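Local coordinates for protein alpha-rhamnosidase (Dictyoglomus thermophilum, PDB 6I60) that probably hydrolyses terminal non-reducing alpha-L-rhamnose residues from alpha-L-rhamnosides, natural flavonoids among its substrates, at residues Pro218-Arg226 with Arg253-Asp261; Ser464-Asn472 with Asp856-Asn865. One frame throughout, in Å; residues are numbered along the deposited sequence.

Contact 1 (Pro218-Arg226 with Arg253-Asp261); sequences PGQTDYKKR and RYVKEYGYD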
loop_
_atom_site.group_PDB
_atom_site.type_symbol
_atom_site.label_atom_id
_atom_site.label_comp_id
_atom_site.label_asym_id
_atom_site.label_seq_id
_atom_site.Cartn_x
_atom_site.Cartn_y
_atom_site.Cartn_z
ATOM N N PRO A 218 13.201 -9.422 -4.391
ATOM C CA PRO A 218 11.776 -9.267 -4.692
ATOM C C PRO A 218 10.936 -8.909 -3.471
ATOM O O PRO A 218 11.479 -8.628 -2.402
ATOM C CB PRO A 218 11.390 -10.645 -5.222
ATOM C CG PRO A 218 12.281 -11.579 -4.473
ATOM C CD PRO A 218 13.574 -10.839 -4.223
ATOM N N GLY A 219 9.611 -8.928 -3.640
ATOM C CA GLY A 219 8.722 -8.614 -2.545
ATOM C C GLY A 219 8.631 -9.730 -1.519
ATOM O O GLY A 219 8.885 -10.902 -1.796
ATOM N N GLN A 220 8.253 -9.343 -0.305
ATOM C CA GLN A 220 8.138 -10.288 0.797
ATOM C C GLN A 220 6.854 -11.095 0.650
ATOM O O GLN A 220 5.754 -10.531 0.642
ATOM C CB GLN A 220 8.161 -9.549 2.132
ATOM C CG GLN A 220 9.302 -8.559 2.269
ATOM C CD GLN A 220 9.331 -7.895 3.630
ATOM O OE1 GLN A 220 8.560 -8.250 4.524
ATOM N NE2 GLN A 220 10.222 -6.925 3.796
ATOM N N THR A 221 6.995 -12.413 0.527
ATOM C CA THR A 221 5.864 -13.328 0.495
ATOM C C THR A 221 6.230 -14.574 1.283
ATOM O O THR A 221 7.368 -14.739 1.733
ATOM C CB THR A 221 5.475 -13.718 -0.938
ATOM O OG1 THR A 221 6.654 -14.028 -1.690
ATOM C CG2 THR A 221 4.720 -12.588 -1.620
ATOM N N ASP A 222 5.252 -15.457 1.453
ATOM C CA ASP A 222 5.518 -16.779 2.013
ATOM C C ASP A 222 6.273 -17.586 0.964
ATOM O O ASP A 222 5.669 -18.180 0.066
ATOM C CB ASP A 222 4.218 -17.465 2.417
ATOM C CG ASP A 222 4.452 -18.791 3.116
ATOM O OD1 ASP A 222 5.612 -19.255 3.141
ATOM O OD2 ASP A 222 3.475 -19.370 3.640
ATOM N N TYR A 223 7.605 -17.600 1.069
ATOM C CA TYR A 223 8.433 -18.215 0.035
ATOM C C TYR A 223 8.182 -19.711 -0.098
ATOM O O TYR A 223 8.519 -20.294 -1.135
ATOM C CB TYR A 223 9.913 -17.949 0.321
ATOM C CG TYR A 223 10.258 -16.481 0.462
ATOM C CD1 TYR A 223 10.257 -15.637 -0.641
ATOM C CD2 TYR A 223 10.577 -15.938 1.701
ATOM C CE1 TYR A 223 10.569 -14.292 -0.516
ATOM C CE2 TYR A 223 10.889 -14.595 1.837
ATOM C CZ TYR A 223 10.883 -13.778 0.725
ATOM O OH TYR A 223 11.193 -12.442 0.858
ATOM N N LYS A 224 7.595 -20.343 0.920
ATOM C CA LYS A 224 7.255 -21.757 0.805
ATOM C C LYS A 224 6.036 -21.968 -0.085
ATOM O O LYS A 224 5.878 -23.045 -0.671
ATOM C CB LYS A 224 7.013 -22.353 2.191
ATOM C CG LYS A 224 8.257 -22.929 2.846
ATOM C CD LYS A 224 7.955 -23.429 4.250
ATOM C CE LYS A 224 9.169 -24.096 4.872
ATOM N NZ LYS A 224 9.038 -24.194 6.351
ATOM N N LYS A 225 5.171 -20.962 -0.202
ATOM C CA LYS A 225 3.967 -21.071 -1.015
ATOM C C LYS A 225 4.070 -20.351 -2.351
ATOM O O LYS A 225 3.384 -20.737 -3.302
ATOM C CB LYS A 225 2.757 -20.527 -0.244
ATOM C CG LYS A 225 2.299 -21.414 0.904
ATOM C CD LYS A 225 0.895 -21.950 0.660
ATOM C CE LYS A 225 0.529 -23.039 1.660
ATOM N NZ LYS A 225 -0.247 -24.146 1.029
ATOM N N ARG A 226 4.913 -19.323 -2.453
ATOM C CA ARG A 226 5.029 -18.570 -3.693
ATOM C C ARG A 226 6.273 -17.699 -3.633
ATOM O O ARG A 226 6.590 -17.139 -2.582
ATOM C CB ARG A 226 3.786 -17.705 -3.933
ATOM C CG ARG A 226 4.060 -16.375 -4.605
ATOM C CD ARG A 226 2.763 -15.704 -4.990
ATOM N NE ARG A 226 1.843 -15.689 -3.861
ATOM C CZ ARG A 226 1.201 -14.610 -3.436
ATOM N NH1 ARG A 226 1.368 -13.446 -4.050
ATOM N NH2 ARG A 226 0.391 -14.700 -2.395
ATOM N N ARG A 253 14.106 -11.582 4.323
ATOM C CA ARG A 253 13.178 -12.390 5.098
ATOM C C ARG A 253 13.389 -13.886 4.912
ATOM O O ARG A 253 12.818 -14.675 5.673
ATOM C CB ARG A 253 11.734 -12.023 4.736
ATOM C CG ARG A 253 11.275 -10.709 5.340
ATOM C CD ARG A 253 10.292 -10.953 6.465
ATOM N NE ARG A 253 9.767 -9.716 7.036
ATOM C CZ ARG A 253 10.300 -9.089 8.079
ATOM N NH1 ARG A 253 11.379 -9.583 8.672
ATOM N NH2 ARG A 253 9.752 -7.971 8.534
ATOM N N TYR A 254 14.190 -14.293 3.928
ATOM C CA TYR A 254 14.523 -15.703 3.719
ATOM C C TYR A 254 15.625 -16.080 4.704
ATOM O O TYR A 254 16.804 -16.199 4.362
ATOM C CB TYR A 254 14.944 -15.951 2.275
ATOM C CG TYR A 254 14.812 -17.390 1.823
ATOM C CD1 TYR A 254 13.571 -17.929 1.513
ATOM C CD2 TYR A 254 15.931 -18.205 1.697
ATOM C CE1 TYR A 254 13.445 -19.244 1.096
ATOM C CE2 TYR A 254 15.816 -19.521 1.281
ATOM C CZ TYR A 254 14.570 -20.034 0.981
ATOM O OH TYR A 254 14.443 -21.340 0.566
ATOM N N VAL A 255 15.224 -16.263 5.962
ATOM C CA VAL A 255 16.150 -16.567 7.042
ATOM C C VAL A 255 15.631 -17.775 7.810
ATOM O O VAL A 255 14.454 -18.133 7.735
ATOM C CB VAL A 255 16.351 -15.366 7.991
ATOM C CG1 VAL A 255 17.379 -14.400 7.417
ATOM C CG2 VAL A 255 15.031 -14.659 8.229
ATOM N N LYS A 256 16.539 -18.400 8.566
ATOM C CA LYS A 256 16.214 -19.658 9.234
ATOM C C LYS A 256 15.191 -19.473 10.348
ATOM O O LYS A 256 14.464 -20.416 10.677
ATOM C CB LYS A 256 17.486 -20.299 9.786
ATOM C CG LYS A 256 17.959 -21.513 9.002
ATOM C CD LYS A 256 17.490 -22.806 9.649
ATOM C CE LYS A 256 18.617 -23.488 10.405
ATOM N NZ LYS A 256 18.118 -24.611 11.249
ATOM N N GLU A 257 15.116 -18.279 10.941
ATOM C CA GLU A 257 14.207 -18.079 12.065
ATOM C C GLU A 257 12.748 -18.192 11.646
ATOM O O GLU A 257 11.914 -18.656 12.433
ATOM C CB GLU A 257 14.468 -16.722 12.721
ATOM C CG GLU A 257 14.491 -15.552 11.752
ATOM C CD GLU A 257 15.878 -14.962 11.584
ATOM O OE1 GLU A 257 16.867 -15.698 11.788
ATOM O OE2 GLU A 257 15.982 -13.763 11.248
ATOM N N TYR A 258 12.418 -17.785 10.422
ATOM C CA TYR A 258 11.052 -17.860 9.922
ATOM C C TYR A 258 10.760 -19.174 9.210
ATOM O O TYR A 258 9.693 -19.309 8.601
ATOM C CB TYR A 258 10.769 -16.684 8.984
ATOM C CG TYR A 258 11.047 -15.332 9.599
ATOM C CD1 TYR A 258 10.764 -15.083 10.935
ATOM C CD2 TYR A 258 11.597 -14.304 8.843
ATOM C CE1 TYR A 258 11.018 -13.851 11.501
ATOM C CE2 TYR A 258 11.855 -13.066 9.402
ATOM C CZ TYR A 258 11.563 -12.846 10.731
ATOM O OH TYR A 258 11.817 -11.618 11.295
ATOM N N GLY A 259 11.675 -20.137 9.271
ATOM C CA GLY A 259 11.461 -21.421 8.640
ATOM C C GLY A 259 11.958 -21.529 7.218
ATOM O O GLY A 259 11.356 -22.254 6.417
ATOM N N TYR A 260 13.037 -20.838 6.873
ATOM C CA TYR A 260 13.591 -20.856 5.528
ATOM C C TYR A 260 15.041 -21.330 5.572
ATOM O O TYR A 260 15.576 -21.679 6.627
ATOM C CB TYR A 260 13.482 -19.475 4.877
ATOM C CG TYR A 260 12.063 -18.971 4.746
ATOM C CD1 TYR A 260 11.099 -19.721 4.084
ATOM C CD2 TYR A 260 11.685 -17.746 5.283
ATOM C CE1 TYR A 260 9.800 -19.266 3.960
ATOM C CE2 TYR A 260 10.388 -17.283 5.165
ATOM C CZ TYR A 260 9.449 -18.046 4.502
ATOM O OH TYR A 260 8.156 -17.593 4.377
ATOM N N ASP A 261 15.674 -21.335 4.405
ATOM C CA ASP A 261 17.045 -21.784 4.236
ATOM C C ASP A 261 17.962 -20.581 4.007
ATOM O O ASP A 261 17.544 -19.422 4.116
ATOM C CB ASP A 261 17.116 -22.788 3.083
ATOM C CG ASP A 261 18.359 -23.649 3.135
ATOM O OD1 ASP A 261 18.998 -23.703 4.207
ATOM O OD2 ASP A 261 18.702 -24.259 2.100
#
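A cluster of three tyrosines, Tyr223, Tyr254 and Tyr260, joins two irregular loops of the rhamnosidase N-terminal domain. Tyr223 lies at its centre and makes two edge-to-face contacts. It turns the CD2 edge of its ring to a face of Tyr260, with centroids 5.3 Å apart and planes at 74°. Tyr254 in turn directs its own edge toward the face of Tyr223 in an offset edge-to-face pair, where Tyr254 CD1 comes within 3.6 Å of Tyr223 CD2. A tyrosine suits position 260, where the ring offers a face to Tyr223 and the hydroxyl gives a weak hydrogen bond to Asp222 OD1. The carboxylate of Asp222, its CG anti to the backbone N (chi1 -175°), reaches forward, and its OD1 also takes the N-H of Lys224 from above the carboxylate plane, closing an Asx turn. The extended chain of Lys224 runs past Tyr260, and its NZ donates to Gly259 O at 3.0 Å, on a lone pair in the carbonyl plane. At the other end Arg253 NE makes a weak, bent bond to Gln220 OE1 (3.1 Å), the amide and guanidinium planes nearly perpendicular. Leu199 of strand 189-199 packs on Tyr223 and Tyr254, while Lys529 and Asp533 of helix 524-535 touch Thr221, placing the loops between the domain's strands and a helix of the catalytic domain.

Contact 2 (Ser464-Asn472 with Asp856-Asn865); sequences SNGEFICSN and DLKYAKARLN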
loop_
_atom_site.group_PDB
_atom_site.type_symbol
_atom_site.label_atom_id
_atom_site.label_comp_id
_atom_site.label_asym_id
_atom_site.label_seq_id
_atom_site.Cartn_x
_atom_site.Cartn_y
_atom_site.Cartn_z
ATOM N N SER A 464 0.877 8.968 -6.633
ATOM C CA SER A 464 -0.026 9.820 -5.875
ATOM C C SER A 464 -1.412 9.792 -6.507
ATOM O O SER A 464 -1.560 10.027 -7.712
ATOM C CB SER A 464 0.506 11.250 -5.818
ATOM O OG SER A 464 -0.258 12.039 -4.924
ATOM N N ASN A 465 -2.427 9.501 -5.696
ATOM C CA ASN A 465 -3.795 9.407 -6.184
ATOM C C ASN A 465 -4.646 10.620 -5.839
ATOM O O ASN A 465 -5.579 10.936 -6.585
ATOM C CB ASN A 465 -4.473 8.151 -5.629
ATOM C CG ASN A 465 -4.802 7.137 -6.711
ATOM O OD1 ASN A 465 -4.369 7.272 -7.859
ATOM N ND2 ASN A 465 -5.573 6.114 -6.350
ATOM N N GLY A 466 -4.359 11.302 -4.740
ATOM C CA GLY A 466 -5.195 12.408 -4.307
ATOM C C GLY A 466 -4.410 13.448 -3.543
ATOM O O GLY A 466 -3.429 13.137 -2.861
ATOM N N GLU A 467 -4.846 14.698 -3.670
ATOM C CA GLU A 467 -4.346 15.806 -2.873
ATOM C C GLU A 467 -5.420 16.249 -1.889
ATOM O O GLU A 467 -6.611 15.980 -2.073
ATOM C CB GLU A 467 -3.936 16.992 -3.758
ATOM C CG GLU A 467 -2.871 16.673 -4.792
ATOM C CD GLU A 467 -2.790 17.723 -5.890
ATOM O OE1 GLU A 467 -3.811 18.393 -6.160
ATOM O OE2 GLU A 467 -1.704 17.879 -6.484
ATOM N N PHE A 468 -4.986 16.934 -0.831
ATOM C CA PHE A 468 -5.919 17.516 0.127
ATOM C C PHE A 468 -5.248 18.681 0.835
ATOM O O PHE A 468 -4.098 18.568 1.268
ATOM C CB PHE A 468 -6.395 16.487 1.155
ATOM C CG PHE A 468 -7.160 17.094 2.296
ATOM C CD1 PHE A 468 -8.470 17.514 2.121
ATOM C CD2 PHE A 468 -6.569 17.262 3.537
ATOM C CE1 PHE A 468 -9.178 18.080 3.164
ATOM C CE2 PHE A 468 -7.272 17.829 4.583
ATOM C CZ PHE A 468 -8.578 18.238 4.395
ATOM N N ILE A 469 -5.973 19.792 0.961
ATOM C CA ILE A 469 -5.499 20.961 1.689
ATOM C C ILE A 469 -6.685 21.593 2.405
ATOM O O ILE A 469 -7.818 21.579 1.914
ATOM C CB ILE A 469 -4.790 21.977 0.762
ATOM C CG1 ILE A 469 -4.021 23.015 1.588
ATOM C CG2 ILE A 469 -5.782 22.637 -0.190
ATOM C CD1 ILE A 469 -2.946 23.751 0.812
ATOM N N CYS A 470 -6.416 22.136 3.588
ATOM C CA CYS A 470 -7.450 22.666 4.459
ATOM C C CYS A 470 -7.127 24.105 4.826
ATOM O O CYS A 470 -5.989 24.564 4.694
ATOM C CB CYS A 470 -7.580 21.821 5.735
ATOM S SG CYS A 470 -9.227 21.761 6.437
ATOM N N SER A 471 -8.154 24.821 5.285
ATOM C CA SER A 471 -7.936 26.122 5.903
ATOM C C SER A 471 -7.330 25.987 7.295
ATOM O O SER A 471 -6.708 26.936 7.785
ATOM C CB SER A 471 -9.253 26.899 5.965
ATOM O OG SER A 471 -9.311 27.734 7.108
ATOM N N ASN A 472 -7.494 24.830 7.931
ATOM C CA ASN A 472 -6.907 24.547 9.235
ATOM C C ASN A 472 -5.519 23.951 9.025
ATOM O O ASN A 472 -5.378 22.914 8.368
ATOM C CB ASN A 472 -7.811 23.593 10.022
ATOM C CG ASN A 472 -7.243 23.214 11.380
ATOM O OD1 ASN A 472 -6.233 22.519 11.473
ATOM N ND2 ASN A 472 -7.911 23.650 12.442
ATOM N N ASP A 856 -14.291 26.900 12.217
ATOM C CA ASP A 856 -13.808 28.121 11.584
ATOM C C ASP A 856 -13.139 27.845 10.241
ATOM O O ASP A 856 -12.242 28.588 9.829
ATOM C CB ASP A 856 -12.848 28.858 12.518
ATOM C CG ASP A 856 -11.762 27.954 13.072
ATOM O OD1 ASP A 856 -11.946 26.719 13.051
ATOM O OD2 ASP A 856 -10.724 28.479 13.527
ATOM N N LEU A 857 -13.558 26.786 9.553
ATOM C CA LEU A 857 -12.983 26.460 8.255
ATOM C C LEU A 857 -13.424 27.471 7.206
ATOM O O LEU A 857 -14.588 27.880 7.163
ATOM C CB LEU A 857 -13.396 25.051 7.828
ATOM C CG LEU A 857 -12.718 23.890 8.555
ATOM C CD1 LEU A 857 -13.189 22.557 7.994
ATOM C CD2 LEU A 857 -11.206 24.009 8.467
ATOM N N LYS A 858 -12.483 27.875 6.355
ATOM C CA LYS A 858 -12.759 28.820 5.282
ATOM C C LYS A 858 -12.709 28.197 3.897
ATOM O O LYS A 858 -13.454 28.630 3.015
ATOM C CB LYS A 858 -11.771 29.992 5.337
ATOM C CG LYS A 858 -11.698 30.681 6.692
ATOM C CD LYS A 858 -10.934 31.996 6.607
ATOM C CE LYS A 858 -9.457 31.806 6.920
ATOM N NZ LYS A 858 -9.187 31.841 8.386
ATOM N N TYR A 859 -11.860 27.194 3.685
ATOM C CA TYR A 859 -11.755 26.538 2.391
ATOM C C TYR A 859 -11.249 25.117 2.593
ATOM O O TYR A 859 -10.691 24.778 3.640
ATOM C CB TYR A 859 -10.826 27.308 1.440
ATOM C CG TYR A 859 -9.405 27.442 1.942
ATOM C CD1 TYR A 859 -8.471 26.438 1.717
ATOM C CD2 TYR A 859 -8.997 28.570 2.643
ATOM C CE1 TYR A 859 -7.174 26.550 2.178
ATOM C CE2 TYR A 859 -7.697 28.694 3.106
ATOM C CZ TYR A 859 -6.790 27.681 2.869
ATOM O OH TYR A 859 -5.496 27.792 3.323
ATOM N N ALA A 860 -11.446 24.290 1.567
ATOM C CA ALA A 860 -10.945 22.922 1.549
ATOM C C ALA A 860 -11.079 22.376 0.136
ATOM O O ALA A 860 -12.034 22.708 -0.570
ATOM C CB ALA A 860 -11.704 22.026 2.537
ATOM N N LYS A 861 -10.122 21.544 -0.268
ATOM C CA LYS A 861 -10.150 20.953 -1.597
ATOM C C LYS A 861 -9.567 19.549 -1.548
ATOM O O LYS A 861 -8.558 19.312 -0.879
ATOM C CB LYS A 861 -9.369 21.792 -2.615
ATOM C CG LYS A 861 -8.970 21.004 -3.859
ATOM C CD LYS A 861 -7.819 21.644 -4.601
ATOM C CE LYS A 861 -7.788 21.193 -6.054
ATOM N NZ LYS A 861 -6.907 22.054 -6.897
ATOM N N ALA A 862 -10.209 18.629 -2.264
ATOM C CA ALA A 862 -9.660 17.305 -2.521
ATOM C C ALA A 862 -9.714 17.055 -4.018
ATOM O O ALA A 862 -10.780 17.168 -4.629
ATOM C CB ALA A 862 -10.431 16.221 -1.764
ATOM N N ARG A 863 -8.567 16.733 -4.610
ATOM C CA ARG A 863 -8.481 16.376 -6.020
ATOM C C ARG A 863 -7.939 14.958 -6.116
ATOM O O ARG A 863 -6.823 14.687 -5.660
ATOM C CB ARG A 863 -7.587 17.353 -6.788
ATOM C CG ARG A 863 -7.341 16.954 -8.234
ATOM C CD ARG A 863 -6.367 17.898 -8.923
ATOM N NE ARG A 863 -4.973 17.515 -8.706
ATOM C CZ ARG A 863 -4.353 16.532 -9.355
ATOM N NH1 ARG A 863 -5.001 15.819 -10.268
ATOM N NH2 ARG A 863 -3.083 16.257 -9.089
ATOM N N LEU A 864 -8.727 14.057 -6.698
ATOM C CA LEU A 864 -8.369 12.652 -6.806
ATOM C C LEU A 864 -8.238 12.248 -8.267
ATOM O O LEU A 864 -8.957 12.750 -9.136
ATOM C CB LEU A 864 -9.410 11.753 -6.122
ATOM C CG LEU A 864 -10.006 12.233 -4.798
ATOM C CD1 LEU A 864 -11.369 11.599 -4.559
ATOM C CD2 LEU A 864 -9.064 11.920 -3.653
ATOM N N ASN A 865 -7.311 11.331 -8.529
ATOM C CA ASN A 865 -7.162 10.699 -9.838
ATOM C C ASN A 865 -7.638 9.257 -9.689
ATOM O O ASN A 865 -6.877 8.384 -9.265
ATOM C CB ASN A 865 -5.719 10.772 -10.328
ATOM C CG ASN A 865 -5.517 10.070 -11.658
ATOM O OD1 ASN A 865 -6.065 10.482 -12.682
ATOM N ND2 ASN A 865 -4.727 9.001 -11.649
HETATM O O HOH W 1 -5.116 20.682 -7.922
#
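An antiparallel strand pair, 466-470 with 859-865, forms one edge of a seven-stranded antiparallel sheet, with 466-470 outermost, and ties the start of the six-hairpin glycosidase domain to the C-terminal domain. The strands run at 175° to each other, with Glu467-Arg863 and Ile469-Lys861 as hydrogen-bonded pairs; in the latter, Ile469 N reaches Lys861 O at 3.2 Å, and the reverse bond closes the ring. Just ahead of strand 466-470, Asn465 O accepts from Asn865 N at 2.6 Å. Gly466 and Leu864 form a non-hydrogen-bonded pair, their CA atoms 4.0 Å apart; glycine, with no side chain, suits a place beside Leu864 CD2.

On the face carrying Glu467, Ile469, Lys861 and Arg863, Glu467 and Arg863 run side by side in a salt bridge. Arg863 NE meets OE1 of Glu467 at 2.9 Å from above the carboxylate plane, the bend at chi3 (86°) turning the guanidinium toward it, and NH2 adds a weak bond to OE2. Arginine suits the place because its NH1 also reaches Glu870 in a second salt bridge. Beyond the strand end, Ser471 CB sits over the Tyr859 ring in a CH-pi contact, 3.8 Å from the centroid, while its OG accepts a weak bond from Lys858 N.

Phe468, Cys470, Ala860, Ala862 and Leu864 occupy the buried face. The small alanines suit close packing there: Ala862 rests on Tyr831 and Ala835 of helix 826-835, and Phe468 meets His479 of helix 473-488 edge-to-face. Strand 869-877 flanks 859-865 on its other side.

In the fold
Contact 1 closes before contact 2 opens along the chain. Their centres lie 41 Å apart on opposite sides of the chain's centre, with nearest atoms about 20 Å from each other, and they share no strand or sheet. Contact 1 joins loops only 27 residues apart within the N-terminal rhamnosidase domain, so it is local to that domain. Contact 2 instead bridges 384 residues, many of them helical, and brings the beginning of the six-hairpin domain against the C-terminal domain. The helical domain nonetheless meets both: its helix 524-535 borders contact 1, and helices 473-488 and 826-835 pack on the buried face of contact 2. The beta-rich domains therefore border the helical core at separate places, contact 2 forming one of the joins itself.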